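PDB 5IZS: designed protein 5L6HC3_1 from Synthetic construct, which assembles with two further copies of itself into a helical homotrimer, designed de novo so that buried hydrogen-bond networks give the oligomer its specificity. Local coordinates for residues N14-R19 with I70-E75; V36-E41 with R49-K54; A8-L13 with R78-E83. All coordinates share one frame; numbering follows the deposited sequence.

How the contacts relate
From the N terminus the chain runs up helix 6-41, turns through a short connection and comes back along helix 45-82, so all three contacts join the same two helices. Contact 2 (36-41 with 49-54) closes the smallest loop, next to the turn. Contact 1 (14-19 with 70-75) encloses it, and contact 3 (8-13 with 78-83) encloses both, a strict nesting with no crossing, as a helical hairpin demands. Contacts 1 and 3 are neighbours, centres 11 Å apart, and touch where Leu13 meets Ala73. Contact 2 lies at the other end, its centre 32 Å from that of contact 1. All three also touch the second subunit.

Contact 1: N14-R19 with I70-E75; sequences NIELAR and IRRAKE
Leu17 carries the apolar part of this contact, reaching across to Ile70 and Ala73 between antiparallel helices whose axes come within 10.5 Å. Its CG stands anti to the backbone N (chi1 -162°), which sends the two methyl branches to the facing helix. CD2 rests against the methyl of Ala73, 3.7 Å from Leu17 CD2 to Ala73 CB. Leu17 CD1 lies 3.9 Å from Ile70 CG1, the two side chains crossing at about a right angle. The small Ala73 thus receives both branches of the leucine, while Ile70 meets just one.

The polar part lies on the outer flank. Glu16, extended beyond CG, offers OE2 to Arg72 NH2 at 3.8 Å, a long salt bridge. The carboxylate oxygen sits at the edge of the guanidinium, near its plane, but the two flat groups are turned 48° apart. Arg72 also makes a salt bridge through NE to Glu76 of its own helix.

Inward, Asn14 OD1 accepts a hydrogen bond from Gln11 of the third subunit. The chemistry implies that here the two helices are joined mainly by apolar packing, the long, exposed ion pair probably adding little, with buried polar groups turned to the trimer interface.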
loop_
_atom_site.group_PDB
_atom_site.type_symbol
_atom_site.label_atom_id
_atom_site.label_comp_id
_atom_site.label_asym_id
_atom_site.label_seq_id
_atom_site.Cartn_x
_atom_site.Cartn_y
_atom_site.Cartn_z
ATOM N N ASN C 14 -11.148 -12.129 2.126
ATOM C CA ASN C 14 -9.903 -11.481 2.533
ATOM C C ASN C 14 -8.830 -11.530 1.443
ATOM O O ASN C 14 -8.035 -10.603 1.300
ATOM C CB ASN C 14 -9.366 -12.119 3.813
ATOM C CG ASN C 14 -10.323 -11.978 4.983
ATOM O OD1 ASN C 14 -11.151 -11.065 5.020
ATOM N ND2 ASN C 14 -10.214 -12.882 5.950
ATOM N N ILE C 15 -8.815 -12.621 0.680
ATOM C CA ILE C 15 -7.905 -12.761 -0.454
ATOM C C ILE C 15 -8.251 -11.746 -1.532
ATOM O O ILE C 15 -7.372 -11.082 -2.086
ATOM C CB ILE C 15 -7.949 -14.184 -1.042
ATOM C CG1 ILE C 15 -7.069 -15.112 -0.207
ATOM C CG2 ILE C 15 -7.473 -14.193 -2.490
ATOM C CD1 ILE C 15 -5.611 -14.700 -0.175
ATOM N N GLU C 16 -9.544 -11.627 -1.815
ATOM C CA GLU C 16 -10.035 -10.636 -2.758
ATOM C C GLU C 16 -9.707 -9.238 -2.236
ATOM O O GLU C 16 -9.423 -8.324 -3.012
ATOM C CB GLU C 16 -11.541 -10.803 -2.971
ATOM C CG GLU C 16 -12.060 -10.192 -4.258
ATOM C CD GLU C 16 -13.568 -10.262 -4.356
ATOM O OE1 GLU C 16 -14.197 -10.794 -3.417
ATOM O OE2 GLU C 16 -14.124 -9.782 -5.367
ATOM N N LEU C 17 -9.705 -9.096 -0.912
ATOM C CA LEU C 17 -9.477 -7.811 -0.262
ATOM C C LEU C 17 -8.015 -7.380 -0.364
ATOM O O LEU C 17 -7.724 -6.215 -0.632
ATOM C CB LEU C 17 -9.909 -7.874 1.205
ATOM C CG LEU C 17 -10.141 -6.553 1.939
ATOM C CD1 LEU C 17 -11.018 -5.647 1.103
ATOM C CD2 LEU C 17 -10.781 -6.808 3.299
ATOM N N ALA C 18 -7.099 -8.325 -0.157
ATOM C CA ALA C 18 -5.669 -8.044 -0.264
ATOM C C ALA C 18 -5.300 -7.635 -1.687
ATOM O O ALA C 18 -4.469 -6.749 -1.895
ATOM C CB ALA C 18 -4.853 -9.253 0.172
ATOM N N ARG C 19 -5.939 -8.279 -2.661
ATOM C CA ARG C 19 -5.705 -7.992 -4.075
ATOM C C ARG C 19 -6.082 -6.559 -4.441
ATOM O O ARG C 19 -5.320 -5.859 -5.106
ATOM C CB ARG C 19 -6.490 -8.961 -4.963
ATOM C CG ARG C 19 -5.947 -10.383 -5.000
ATOM C CD ARG C 19 -6.132 -10.992 -6.388
ATOM N NE ARG C 19 -6.094 -12.453 -6.367
ATOM C CZ ARG C 19 -4.980 -13.178 -6.392
ATOM N NH1 ARG C 19 -3.796 -12.583 -6.438
ATOM N NH2 ARG C 19 -5.052 -14.501 -6.369
ATOM N N ILE C 70 -13.530 -2.208 1.358
ATOM C CA ILE C 70 -13.356 -2.695 2.722
ATOM C C ILE C 70 -14.698 -2.699 3.457
ATOM O O ILE C 70 -15.007 -3.636 4.194
ATOM C CB ILE C 70 -12.320 -1.848 3.489
ATOM C CG1 ILE C 70 -10.905 -2.205 3.029
ATOM C CG2 ILE C 70 -12.435 -2.064 4.994
ATOM C CD1 ILE C 70 -9.827 -1.359 3.661
ATOM N N ARG C 71 -15.498 -1.656 3.238
ATOM C CA ARG C 71 -16.844 -1.596 3.805
ATOM C C ARG C 71 -17.707 -2.725 3.246
ATOM O O ARG C 71 -18.606 -3.218 3.925
ATOM C CB ARG C 71 -17.508 -0.241 3.529
ATOM C CG ARG C 71 -17.101 0.876 4.483
ATOM C CD ARG C 71 -17.846 2.173 4.173
ATOM N NE ARG C 71 -17.241 3.326 4.840
ATOM C CZ ARG C 71 -17.540 4.593 4.570
ATOM N NH1 ARG C 71 -18.441 4.883 3.640
ATOM N NH2 ARG C 71 -16.935 5.573 5.227
ATOM N N ARG C 72 -17.434 -3.132 2.009
ATOM C CA ARG C 72 -18.178 -4.236 1.414
ATOM C C ARG C 72 -17.784 -5.542 2.074
ATOM O O ARG C 72 -18.646 -6.334 2.447
ATOM C CB ARG C 72 -17.948 -4.334 -0.089
ATOM C CG ARG C 72 -19.091 -5.011 -0.827
ATOM C CD ARG C 72 -18.842 -5.028 -2.324
ATOM N NE ARG C 72 -17.733 -5.901 -2.693
ATOM C CZ ARG C 72 -17.351 -6.116 -3.947
ATOM N NH1 ARG C 72 -17.991 -5.521 -4.944
ATOM N NH2 ARG C 72 -16.334 -6.927 -4.205
ATOM N N ALA C 73 -16.476 -5.765 2.201
ATOM C CA ALA C 73 -15.955 -6.960 2.859
ATOM C C ALA C 73 -16.488 -7.094 4.285
ATOM O O ALA C 73 -16.896 -8.178 4.697
ATOM C CB ALA C 73 -14.437 -6.944 2.858
ATOM N N LYS C 74 -16.489 -5.986 5.024
ATOM C CA LYS C 74 -17.043 -5.950 6.375
ATOM C C LYS C 74 -18.526 -6.324 6.405
ATOM O O LYS C 74 -18.951 -7.125 7.237
ATOM C CB LYS C 74 -16.849 -4.566 6.996
ATOM C CG LYS C 74 -17.663 -4.337 8.263
ATOM C CD LYS C 74 -17.310 -3.015 8.929
ATOM C CE LYS C 74 -16.181 -3.185 9.935
ATOM N NZ LYS C 74 -15.558 -1.882 10.306
ATOM N N GLU C 75 -19.311 -5.751 5.498
ATOM C CA GLU C 75 -20.742 -6.029 5.465
ATOM C C GLU C 75 -21.024 -7.446 4.971
ATOM O O GLU C 75 -21.898 -8.131 5.501
ATOM C CB GLU C 75 -21.472 -5.014 4.586
ATOM C CG GLU C 75 -22.991 -5.129 4.624
ATOM C CD GLU C 75 -23.536 -6.131 3.619
ATOM O OE1 GLU C 75 -22.748 -6.649 2.799
ATOM O OE2 GLU C 75 -24.754 -6.406 3.648
#

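Contact 2: V36-E41 with R49-K54; sequences VRKTSE and REEIRK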
loop_
_atom_site.group_PDB
_atom_site.type_symbol
_atom_site.label_atom_id
_atom_site.label_comp_id
_atom_site.label_asym_id
_atom_site.label_seq_id
_atom_site.Cartn_x
_atom_site.Cartn_y
_atom_site.Cartn_z
ATOM N N VAL C 36 6.591 12.457 -11.061
ATOM C CA VAL C 36 8.017 12.765 -11.028
ATOM C C VAL C 36 8.571 12.921 -12.444
ATOM O O VAL C 36 9.420 13.778 -12.694
ATOM C CB VAL C 36 8.811 11.680 -10.273
ATOM C CG1 VAL C 36 10.303 11.962 -10.332
ATOM C CG2 VAL C 36 8.343 11.599 -8.831
ATOM N N ARG C 37 8.086 12.094 -13.370
ATOM C CA ARG C 37 8.510 12.191 -14.762
ATOM C C ARG C 37 8.140 13.548 -15.350
ATOM O O ARG C 37 8.983 14.233 -15.926
ATOM C CB ARG C 37 7.889 11.084 -15.612
ATOM C CG ARG C 37 8.230 11.223 -17.093
ATOM C CD ARG C 37 7.569 10.154 -17.952
ATOM N NE ARG C 37 7.984 8.804 -17.585
ATOM C CZ ARG C 37 7.160 7.883 -17.097
ATOM N NH1 ARG C 37 5.877 8.169 -16.924
ATOM N NH2 ARG C 37 7.616 6.675 -16.790
ATOM N N LYS C 38 6.877 13.930 -15.199
ATOM C CA LYS C 38 6.389 15.198 -15.727
ATOM C C LYS C 38 7.037 16.385 -15.017
ATOM O O LYS C 38 7.227 17.445 -15.608
ATOM C CB LYS C 38 4.865 15.277 -15.609
ATOM C CG LYS C 38 4.119 14.355 -16.569
ATOM C CD LYS C 38 2.614 14.366 -16.321
ATOM C CE LYS C 38 1.882 13.459 -17.303
ATOM N NZ LYS C 38 0.413 13.407 -17.059
ATOM N N THR C 39 7.389 16.201 -13.749
ATOM C CA THR C 39 8.005 17.275 -12.975
ATOM C C THR C 39 9.393 17.633 -13.500
ATOM O O THR C 39 9.770 18.808 -13.524
ATOM C CB THR C 39 8.113 16.908 -11.487
ATOM O OG1 THR C 39 6.856 17.153 -10.844
ATOM N N SER C 40 10.149 16.621 -13.918
ATOM C CA SER C 40 11.476 16.838 -14.482
ATOM C C SER C 40 11.376 17.457 -15.876
ATOM O O SER C 40 12.276 18.172 -16.316
ATOM C CB SER C 40 12.256 15.525 -14.548
ATOM O OG SER C 40 11.682 14.643 -15.502
ATOM N N GLU C 41 10.267 17.183 -16.556
ATOM C CA GLU C 41 10.063 17.621 -17.936
ATOM C C GLU C 41 9.607 19.079 -18.035
ATOM O O GLU C 41 9.903 19.763 -19.014
ATOM C CB GLU C 41 9.037 16.718 -18.629
ATOM C CG GLU C 41 9.498 15.286 -18.885
ATOM C CD GLU C 41 8.347 14.357 -19.252
ATOM O OE1 GLU C 41 7.184 14.715 -18.973
ATOM O OE2 GLU C 41 8.600 13.273 -19.821
ATOM N N ARG C 49 2.034 22.587 -10.883
ATOM C CA ARG C 49 1.066 22.595 -9.788
ATOM C C ARG C 49 -0.260 21.950 -10.198
ATOM O O ARG C 49 -0.946 21.344 -9.372
ATOM C CB ARG C 49 0.823 24.022 -9.291
ATOM C CG ARG C 49 2.004 24.643 -8.552
ATOM C CD ARG C 49 1.593 25.918 -7.830
ATOM N NE ARG C 49 1.016 26.906 -8.739
ATOM C CZ ARG C 49 1.696 27.908 -9.284
ATOM N NH1 ARG C 49 2.984 28.064 -9.011
ATOM N NH2 ARG C 49 1.089 28.760 -10.100
ATOM N N GLU C 50 -0.617 22.081 -11.473
ATOM C CA GLU C 50 -1.822 21.451 -12.006
ATOM C C GLU C 50 -1.662 19.936 -12.079
ATOM O O GLU C 50 -2.593 19.188 -11.777
ATOM C CB GLU C 50 -2.155 22.008 -13.389
ATOM C CG GLU C 50 -3.026 21.095 -14.250
ATOM C CD GLU C 50 -4.414 20.875 -13.677
ATOM O OE1 GLU C 50 -4.960 21.807 -13.049
ATOM O OE2 GLU C 50 -4.961 19.766 -13.854
ATOM N N GLU C 51 -0.479 19.486 -12.489
ATOM C CA GLU C 51 -0.177 18.060 -12.518
ATOM C C GLU C 51 -0.241 17.479 -11.108
ATOM O O GLU C 51 -0.661 16.339 -10.908
ATOM C CB GLU C 51 1.199 17.810 -13.135
ATOM C CG GLU C 51 1.353 18.313 -14.565
ATOM C CD GLU C 51 0.504 17.546 -15.566
ATOM O OE1 GLU C 51 -0.016 16.464 -15.215
ATOM O OE2 GLU C 51 0.356 18.025 -16.710
ATOM N N ILE C 52 0.182 18.280 -10.136
ATOM C CA ILE C 52 0.149 17.892 -8.732
ATOM C C ILE C 52 -1.287 17.771 -8.232
ATOM O O ILE C 52 -1.642 16.791 -7.576
ATOM C CB ILE C 52 0.922 18.900 -7.862
ATOM C CG1 ILE C 52 2.425 18.765 -8.117
ATOM C CG2 ILE C 52 0.620 18.686 -6.387
ATOM C CD1 ILE C 52 3.246 19.906 -7.562
ATOM N N ARG C 53 -2.110 18.764 -8.554
ATOM C CA ARG C 53 -3.521 18.739 -8.185
ATOM C C ARG C 53 -4.244 17.543 -8.817
ATOM O O ARG C 53 -5.120 16.942 -8.197
ATOM C CB ARG C 53 -4.201 20.048 -8.593
ATOM C CG ARG C 53 -5.690 20.088 -8.295
ATOM C CD ARG C 53 -6.305 21.404 -8.735
ATOM N NE ARG C 53 -7.681 21.223 -9.187
ATOM C CZ ARG C 53 -8.466 22.210 -9.603
ATOM N NH1 ARG C 53 -8.014 23.457 -9.616
ATOM N NH2 ARG C 53 -9.705 21.953 -10.001
ATOM N N LYS C 54 -3.864 17.194 -10.044
ATOM C CA LYS C 54 -4.497 16.084 -10.754
ATOM C C LYS C 54 -4.181 14.738 -10.098
ATOM O O LYS C 54 -5.076 13.929 -9.869
ATOM C CB LYS C 54 -4.060 16.072 -12.221
ATOM C CG LYS C 54 -4.826 15.095 -13.109
ATOM C CD LYS C 54 -4.312 15.136 -14.543
ATOM C CE LYS C 54 -2.864 14.678 -14.635
ATOM N NZ LYS C 54 -2.146 15.345 -15.758
HETATM O O HOH W 1 -0.838 15.934 -18.446
#
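The last turns of helix 6-41 face the early turns of helix 45-82 with Lys38 and Glu51 as the closest backbone pair, 7.8 Å between their CA atoms. This is the turn end of a helical hairpin, and the contact is a salt-bridge network of Lys38, Glu51 and Lys54 on its surface.

Lys38 stretches straight out beyond CG and crosses the glutamate at about a right angle. Against Glu51 its aliphatic part comes nearest, Lys38 CD to Glu51 OE1 3.5 Å, and its ammonium goes on to form a salt bridge to the same oxygen, Lys38 NZ to Glu51 OE1 3.6 Å. In Glu51 the bend at chi2 (-68°) swings the outward-standing carboxylate to where Lys54, one turn later, can meet it. Lys54 in turn bends at chi3 (64°) and gives OE1 a hydrogen bond that is modelled as very short, so its exact length is doubtful.

One carboxylate oxygen thus serves two ammonium groups. The two nitrogens, Lys38 NZ and Lys54 NZ, come within 3.5 Å of each other, a like-charge approach that the oxygen they share would be expected to offset.

Ile52, which is buried, and Glu51 also touch Leu35 of helix 6-41; Glu41 makes a salt bridge to Arg49 of the second subunit. Glu51's second oxygen, OE2, is joined to Lys38 through a water, which accepts from Lys38 NZ at 3.1 Å and donates to Glu51 OE2 at 3.0 Å.

Contact 3: A8-L13 with R78-E83; sequences ADLQRL and RYIADE
Ile80 reaches from the last turns of helix 45-82 into the side of helix 6-41, where Leu10 is its main partner. Its CB is directed at the facing helix, and two branches leave from there. CG2, anti to the backbone N, meets the branch point of the leucine, Ile80 CG2 to Leu10 CG 3.8 Å. CG1 takes the place beside the backbone N (chi1 -67°) and continues outstretched (chi2 172°), driving CD1 deepest. Ile80 CD1 lies 3.8 Å from Leu10 CD2 and also touches its CG. Looser neighbours complete its surroundings: Ile80 CD1 is 4.5 Å from Leu13 CD2 and 4.4 Å from Asp9 CB.

Leu10 and Ile80 lie alongside each other, pointing opposite ways, and touch flank to flank. No hydrogen bond crosses here; the contact is purely apolar. Leu13 also packs on Ala73, Glu76 and Ser77 of helix 45-82. On the inner side Gln11 bonds through NE2 to Ser77 and through OE1 to Asn14, both of the second subunit.

With axes 10.5 Å apart and directions 171° from each other, the two helices meet here at the open end of an antiparallel helical hairpin, and three such hairpins make up this designed trimeric helical bundle.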
loop_
_atom_site.group_PDB
_atom_site.type_symbol
_atom_site.label_atom_id
_atom_site.label_comp_id
_atom_site.label_asym_id
_atom_site.label_seq_id
_atom_site.Cartn_x
_atom_site.Cartn_y
_atom_site.Cartn_z
ATOM N N ALA C 8 -14.271 -20.640 4.953
ATOM C CA ALA C 8 -13.589 -20.689 3.663
ATOM C C ALA C 8 -14.034 -19.539 2.763
ATOM O O ALA C 8 -13.247 -19.016 1.972
ATOM C CB ALA C 8 -13.839 -22.024 2.977
ATOM N N ASP C 9 -15.300 -19.150 2.895
ATOM C CA ASP C 9 -15.856 -18.051 2.111
ATOM C C ASP C 9 -15.420 -16.701 2.662
ATOM O O ASP C 9 -15.205 -15.755 1.908
ATOM C CB ASP C 9 -17.380 -18.130 2.071
ATOM C CG ASP C 9 -17.879 -19.283 1.229
ATOM O OD1 ASP C 9 -17.124 -19.744 0.345
ATOM O OD2 ASP C 9 -19.026 -19.727 1.448
ATOM N N LEU C 10 -15.303 -16.615 3.984
ATOM C CA LEU C 10 -14.756 -15.427 4.624
ATOM C C LEU C 10 -13.300 -15.242 4.222
ATOM O O LEU C 10 -12.817 -14.117 4.068
ATOM C CB LEU C 10 -14.876 -15.534 6.144
ATOM C CG LEU C 10 -16.229 -15.120 6.718
ATOM C CD1 LEU C 10 -16.299 -15.401 8.207
ATOM C CD2 LEU C 10 -16.459 -13.648 6.440
ATOM N N GLN C 11 -12.611 -16.363 4.048
ATOM C CA GLN C 11 -11.201 -16.355 3.695
ATOM C C GLN C 11 -10.964 -15.781 2.297
ATOM O O GLN C 11 -10.076 -14.951 2.111
ATOM C CB GLN C 11 -10.627 -17.769 3.790
ATOM C CG GLN C 11 -9.128 -17.840 3.577
ATOM C CD GLN C 11 -8.339 -17.209 4.709
ATOM O OE1 GLN C 11 -8.874 -16.945 5.786
ATOM N NE2 GLN C 11 -7.055 -16.962 4.469
ATOM N N ARG C 12 -11.759 -16.217 1.322
ATOM C CA ARG C 12 -11.617 -15.737 -0.052
ATOM C C ARG C 12 -11.964 -14.249 -0.140
ATOM O O ARG C 12 -11.416 -13.522 -0.969
ATOM C CB ARG C 12 -12.493 -16.555 -1.009
ATOM C CG ARG C 12 -12.145 -16.373 -2.485
ATOM C CD ARG C 12 -13.131 -17.084 -3.418
ATOM N NE ARG C 12 -12.810 -18.492 -3.646
ATOM C CZ ARG C 12 -13.615 -19.504 -3.334
ATOM N NH1 ARG C 12 -14.795 -19.273 -2.775
ATOM N NH2 ARG C 12 -13.239 -20.752 -3.581
ATOM N N LEU C 13 -12.866 -13.805 0.735
ATOM C CA LEU C 13 -13.208 -12.392 0.857
ATOM C C LEU C 13 -11.957 -11.590 1.218
ATOM O O LEU C 13 -11.714 -10.522 0.662
ATOM C CB LEU C 13 -14.310 -12.198 1.906
ATOM C CG LEU C 13 -15.022 -10.848 2.034
ATOM C CD1 LEU C 13 -15.465 -10.339 0.675
ATOM C CD2 LEU C 13 -16.221 -10.977 2.967
ATOM N N ARG C 78 -20.376 -9.865 7.776
ATOM C CA ARG C 78 -21.503 -9.909 8.701
ATOM C C ARG C 78 -22.575 -10.867 8.202
ATOM O O ARG C 78 -23.096 -11.685 8.954
ATOM C CB ARG C 78 -22.131 -8.531 8.879
ATOM C CG ARG C 78 -21.304 -7.472 9.575
ATOM C CD ARG C 78 -22.163 -6.219 9.777
ATOM N NE ARG C 78 -23.059 -5.984 8.640
ATOM C CZ ARG C 78 -24.373 -6.205 8.652
ATOM N NH1 ARG C 78 -24.962 -6.666 9.748
ATOM N NH2 ARG C 78 -25.098 -5.967 7.565
ATOM N N TYR C 79 -22.909 -10.734 6.923
ATOM C CA TYR C 79 -23.935 -11.553 6.289
ATOM C C TYR C 79 -23.643 -13.045 6.415
ATOM O O TYR C 79 -24.549 -13.863 6.591
ATOM C CB TYR C 79 -24.058 -11.171 4.816
ATOM C CG TYR C 79 -24.873 -12.141 4.005
ATOM C CD1 TYR C 79 -26.250 -12.206 4.154
ATOM C CD2 TYR C 79 -24.269 -12.992 3.089
ATOM C CE1 TYR C 79 -27.008 -13.095 3.414
ATOM C CE2 TYR C 79 -25.020 -13.884 2.340
ATOM C CZ TYR C 79 -26.390 -13.930 2.507
ATOM O OH TYR C 79 -27.143 -14.815 1.768
ATOM N N ILE C 80 -22.363 -13.381 6.326
ATOM C CA ILE C 80 -21.903 -14.762 6.360
ATOM C C ILE C 80 -22.006 -15.349 7.775
ATOM O O ILE C 80 -22.029 -16.561 7.949
ATOM C CB ILE C 80 -20.447 -14.849 5.818
ATOM C CG1 ILE C 80 -20.426 -14.501 4.329
ATOM C CG2 ILE C 80 -19.842 -16.230 6.005
ATOM C CD1 ILE C 80 -19.039 -14.361 3.751
ATOM N N ALA C 81 -22.110 -14.480 8.776
ATOM C CA ALA C 81 -22.137 -14.899 10.181
ATOM C C ALA C 81 -23.289 -15.847 10.532
ATOM O O ALA C 81 -23.074 -16.881 11.171
ATOM C CB ALA C 81 -22.190 -13.675 11.085
ATOM N N ASP C 82 -24.505 -15.490 10.130
ATOM C CA ASP C 82 -25.672 -16.301 10.458
ATOM C C ASP C 82 -25.703 -17.519 9.540
ATOM O O ASP C 82 -25.919 -18.630 9.976
ATOM C CB ASP C 82 -26.953 -15.462 10.350
ATOM C CG ASP C 82 -28.149 -16.111 11.034
ATOM O OD1 ASP C 82 -28.173 -17.353 11.169
ATOM O OD2 ASP C 82 -29.075 -15.373 11.433
ATOM N N GLU C 83 -25.476 -17.287 8.263
ATOM C CA GLU C 83 -25.247 -18.335 7.295
ATOM C C GLU C 83 -24.192 -19.312 7.789
ATOM O O GLU C 83 -23.068 -18.907 8.046
ATOM C CB GLU C 83 -24.808 -17.678 5.985
ATOM C CG GLU C 83 -24.344 -18.660 4.833
ATOM C CD GLU C 83 -25.510 -19.184 4.001
ATOM O OE1 GLU C 83 -25.952 -20.356 4.214
ATOM O OE2 GLU C 83 -25.986 -18.341 3.201
#